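Local coordinates for prolyl 4-hydroxylase (Paramecium bursaria Chlorella virus 1, PDB 5C5T), which probably hydroxylates proline residues of collagen-like sequences as a metal-dependent dioxygenase that binds 2-oxoglutarate, at residues 44-54 / 156-164. Numbering follows the deposited sequence.
Sequences FLSDIECDVLI and TLMVYLKAP. With AKG (2-oxoglutaric acid), chain C.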
loop_
_atom_site.group_PDB
_atom_site.type_symbol
_atom_site.label_atom_id
_atom_site.label_comp_id
_atom_site.label_asym_id
_atom_site.label_seq_id
_atom_site.Cartn_x
_atom_site.Cartn_y
_atom_site.Cartn_z
ATOM N N PHE A 44 -0.382 4.975 -12.446
ATOM C CA PHE A 44 -1.213 5.634 -11.448
ATOM C C PHE A 44 -0.637 7.015 -11.117
ATOM O O PHE A 44 -1.405 7.967 -11.030
ATOM C CB PHE A 44 -1.310 4.763 -10.197
ATOM C CG PHE A 44 -2.274 5.254 -9.156
ATOM C CD1 PHE A 44 -3.650 5.008 -9.285
ATOM C CD2 PHE A 44 -1.842 5.984 -8.057
ATOM C CE1 PHE A 44 -4.544 5.449 -8.298
ATOM C CE2 PHE A 44 -2.725 6.436 -7.094
ATOM C CZ PHE A 44 -4.084 6.179 -7.217
ATOM N N LEU A 45 0.683 7.104 -10.919
ATOM C CA LEU A 45 1.388 8.410 -10.890
ATOM C C LEU A 45 2.327 8.520 -12.041
ATOM O O LEU A 45 2.882 7.502 -12.451
ATOM C CB LEU A 45 2.195 8.603 -9.601
ATOM C CG LEU A 45 1.423 8.749 -8.287
ATOM C CD1 LEU A 45 2.378 8.939 -7.096
ATOM C CD2 LEU A 45 0.378 9.885 -8.361
ATOM N N SER A 46 2.581 9.741 -12.541
ATOM C CA SER A 46 3.664 9.889 -13.513
ATOM C C SER A 46 5.038 9.706 -12.869
ATOM O O SER A 46 5.200 9.789 -11.641
ATOM C CB SER A 46 3.618 11.238 -14.185
ATOM O OG SER A 46 4.081 12.241 -13.284
ATOM N N ASP A 47 6.029 9.471 -13.702
ATOM C CA ASP A 47 7.398 9.334 -13.216
ATOM C C ASP A 47 7.845 10.624 -12.480
ATOM O O ASP A 47 8.449 10.551 -11.410
ATOM C CB ASP A 47 8.379 9.017 -14.350
ATOM C CG ASP A 47 8.295 7.562 -14.851
ATOM O OD1 ASP A 47 7.405 6.795 -14.439
ATOM O OD2 ASP A 47 9.156 7.168 -15.671
ATOM N N ILE A 48 7.547 11.795 -13.013
ATOM C CA ILE A 48 8.080 12.993 -12.348
ATOM C C ILE A 48 7.297 13.230 -11.028
ATOM O O ILE A 48 7.922 13.672 -10.057
ATOM C CB ILE A 48 8.120 14.213 -13.268
ATOM C CG1 ILE A 48 6.754 14.806 -13.455
ATOM C CG2 ILE A 48 8.775 13.871 -14.593
ATOM C CD1 ILE A 48 6.551 15.928 -12.499
ATOM N N GLU A 49 6.006 12.882 -10.953
ATOM C CA GLU A 49 5.243 12.924 -9.687
ATOM C C GLU A 49 5.863 12.007 -8.629
ATOM O O GLU A 49 5.992 12.416 -7.463
ATOM C CB GLU A 49 3.776 12.536 -9.909
ATOM C CG GLU A 49 2.947 13.618 -10.598
ATOM C CD GLU A 49 1.615 13.129 -11.098
ATOM O OE1 GLU A 49 1.390 11.895 -11.190
ATOM O OE2 GLU A 49 0.770 13.997 -11.411
ATOM N N CYS A 50 6.260 10.773 -8.999
ATOM C CA CYS A 50 6.988 9.926 -8.062
ATOM C C CYS A 50 8.273 10.570 -7.542
ATOM O O CYS A 50 8.570 10.524 -6.343
ATOM C CB CYS A 50 7.277 8.566 -8.700
ATOM S SG CYS A 50 5.841 7.546 -9.131
ATOM N N ASP A 51 9.025 11.217 -8.429
ATOM C CA ASP A 51 10.291 11.800 -8.014
ATOM C C ASP A 51 10.069 12.989 -7.082
ATOM O O ASP A 51 10.818 13.153 -6.121
ATOM C CB ASP A 51 11.107 12.247 -9.229
ATOM C CG ASP A 51 11.655 11.075 -10.048
ATOM O OD1 ASP A 51 11.780 9.915 -9.558
ATOM O OD2 ASP A 51 11.998 11.357 -11.211
ATOM N N VAL A 52 9.046 13.786 -7.352
ATOM C CA VAL A 52 8.739 14.933 -6.515
ATOM C C VAL A 52 8.397 14.413 -5.099
ATOM O O VAL A 52 8.826 14.972 -4.094
ATOM C CB VAL A 52 7.602 15.759 -7.142
ATOM C CG1 VAL A 52 7.031 16.768 -6.173
ATOM C CG2 VAL A 52 8.123 16.453 -8.415
ATOM N N LEU A 53 7.671 13.306 -5.035
ATOM C CA LEU A 53 7.266 12.786 -3.731
ATOM C C LEU A 53 8.454 12.196 -3.011
ATOM O O LEU A 53 8.632 12.440 -1.814
ATOM C CB LEU A 53 6.125 11.753 -3.852
ATOM C CG LEU A 53 5.558 11.189 -2.527
ATOM C CD1 LEU A 53 5.224 12.302 -1.539
ATOM C CD2 LEU A 53 4.337 10.283 -2.758
ATOM N N ILE A 54 9.310 11.431 -3.701
ATOM C CA ILE A 54 10.514 10.949 -3.066
ATOM C C ILE A 54 11.333 12.079 -2.473
ATOM O O ILE A 54 11.814 11.981 -1.354
ATOM C CB ILE A 54 11.370 10.172 -4.080
ATOM C CG1 ILE A 54 10.654 8.885 -4.516
ATOM C CG2 ILE A 54 12.735 9.840 -3.531
ATOM C CD1 ILE A 54 11.197 8.254 -5.795
ATOM N N THR A 156 -5.958 -1.251 1.107
ATOM C CA THR A 156 -4.677 -0.604 0.876
ATOM C C THR A 156 -4.497 -0.209 -0.578
ATOM O O THR A 156 -4.718 -1.027 -1.442
ATOM C CB THR A 156 -3.496 -1.542 1.236
ATOM O OG1 THR A 156 -3.621 -2.073 2.585
ATOM C CG2 THR A 156 -2.124 -0.869 1.065
ATOM N N LEU A 157 -4.037 1.032 -0.836
ATOM C CA LEU A 157 -3.578 1.446 -2.154
ATOM C C LEU A 157 -2.100 1.819 -1.975
ATOM O O LEU A 157 -1.753 2.740 -1.267
ATOM C CB LEU A 157 -4.436 2.556 -2.729
ATOM C CG LEU A 157 -4.116 2.782 -4.216
ATOM C CD1 LEU A 157 -5.318 3.120 -5.100
ATOM C CD2 LEU A 157 -3.033 3.830 -4.309
ATOM N N MET A 158 -1.242 1.042 -2.609
ATOM C CA MET A 158 0.202 1.216 -2.472
ATOM C C MET A 158 0.767 1.598 -3.857
ATOM O O MET A 158 0.470 0.950 -4.890
ATOM C CB MET A 158 0.897 -0.046 -1.961
ATOM C CG MET A 158 2.412 0.091 -1.818
ATOM S SD MET A 158 3.273 -1.444 -1.412
ATOM C CE MET A 158 2.764 -2.488 -2.753
ATOM N N VAL A 159 1.572 2.664 -3.882
ATOM C CA VAL A 159 2.221 3.111 -5.125
ATOM C C VAL A 159 3.701 2.869 -5.057
ATOM O O VAL A 159 4.336 3.244 -4.066
ATOM C CB VAL A 159 1.978 4.617 -5.400
ATOM C CG1 VAL A 159 2.438 4.955 -6.816
ATOM C CG2 VAL A 159 0.590 4.994 -5.186
ATOM N N TYR A 160 4.275 2.237 -6.088
ATOM C CA TYR A 160 5.757 2.131 -6.188
ATOM C C TYR A 160 6.315 3.450 -6.696
ATOM O O TYR A 160 5.989 3.869 -7.819
ATOM C CB TYR A 160 6.190 0.991 -7.136
ATOM C CG TYR A 160 5.677 -0.392 -6.738
ATOM C CD1 TYR A 160 6.136 -1.015 -5.627
ATOM C CD2 TYR A 160 4.718 -1.036 -7.507
ATOM C CE1 TYR A 160 5.656 -2.283 -5.249
ATOM C CE2 TYR A 160 4.217 -2.287 -7.138
ATOM C CZ TYR A 160 4.702 -2.898 -6.005
ATOM O OH TYR A 160 4.227 -4.160 -5.661
ATOM N N LEU A 161 7.098 4.134 -5.861
ATOM C CA LEU A 161 7.722 5.388 -6.281
ATOM C C LEU A 161 9.073 5.144 -6.924
ATOM O O LEU A 161 9.461 5.906 -7.807
ATOM C CB LEU A 161 7.887 6.341 -5.101
ATOM C CG LEU A 161 6.606 6.635 -4.307
ATOM C CD1 LEU A 161 6.895 7.754 -3.296
ATOM C CD2 LEU A 161 5.431 7.012 -5.131
ATOM N N LYS A 162 9.780 4.122 -6.462
ATOM C CA LYS A 162 11.075 3.751 -7.003
ATOM C C LYS A 162 11.253 2.231 -6.906
ATOM O O LYS A 162 11.000 1.616 -5.848
ATOM C CB LYS A 162 12.208 4.470 -6.274
ATOM C CG LYS A 162 13.600 4.193 -6.904
ATOM C CD LYS A 162 14.677 5.158 -6.382
ATOM C CE LYS A 162 15.972 5.000 -7.193
ATOM N NZ LYS A 162 16.954 6.063 -6.842
ATOM N N ALA A 163 11.634 1.618 -8.018
ATOM C CA ALA A 163 11.861 0.171 -8.081
ATOM C C ALA A 163 13.346 -0.204 -7.962
ATOM O O ALA A 163 14.211 0.608 -8.330
ATOM C CB ALA A 163 11.304 -0.360 -9.376
ATOM N N PRO A 164 13.633 -1.426 -7.473
ATOM C CA PRO A 164 14.990 -2.002 -7.436
ATOM C C PRO A 164 15.580 -2.060 -8.809
ATOM O O PRO A 164 14.859 -1.970 -9.811
ATOM C CB PRO A 164 14.772 -3.400 -6.882
ATOM C CG PRO A 164 13.543 -3.300 -6.049
ATOM C CD PRO A 164 12.670 -2.311 -6.792
HETATM C C1 AKG C . 3.195 -2.412 4.026
HETATM O O1 AKG C . 3.869 -1.344 4.155
HETATM O O2 AKG C . 2.262 -2.638 4.841
HETATM C C2 AKG C . 3.593 -3.432 2.996
HETATM O O5 AKG C . 3.130 -4.536 3.098
HETATM C C3 AKG C . 4.572 -3.052 1.873
HETATM C C4 AKG C . 4.762 -4.169 0.880
HETATM C C5 AKG C . 5.977 -3.964 0.012
HETATM O O3 AKG C . 6.940 -3.260 0.424
HETATM O O4 AKG C . 6.002 -4.492 -1.142
#
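Leu161 meets four side chains of segment 44-54. Leu161 CD1 lies 3.6 Å from Leu53 CD2, whereas Leu161 CD2 is 4.1 Å from Cys50 SG and also touches Leu45 CD1. With CG beside the backbone N (chi1 -54°), the fork reaches in between these partners. Ile54 runs antiparallel alongside Leu161, setting Ile54 CG1 3.8 Å from Leu161 CB and carrying Ile54 CD1 on to Leu161 O, an oxygen hydrogen-bonded to Lys185. The strand bends here at a classic beta bulge, with Leu161 and Lys162 set against Ile218 of strand 217-225. Helix 47-59, which opens with a capping box between Ser46 and Glu49, packs on the end of a central strand of the double-stranded beta-helix fold known from 2-oxoglutarate oxygenases. Phe44, just before the helix, meets the earlier part of the strand. Its side chain, swung away from the backbone N (chi1 -173°), and that of Leu157 reach toward each other from opposite directions, Leu157 CD2 meeting the ring obliquely, 3.8 Å from Phe44 CE2. The Phe44 side chain crosses Val159 at about a right angle, Phe44 CD2 lying 3.9 Å from Val159 CG2. Val159 CG1 meets Leu45 CD1 at 4.0 Å. Met158 SD rests 3.9 Å from 2-oxoglutarate C4, and Tyr160, pointing away from the helix, hydrogen-bonds Thr172, which hydrogen-bonds 2-oxoglutarate.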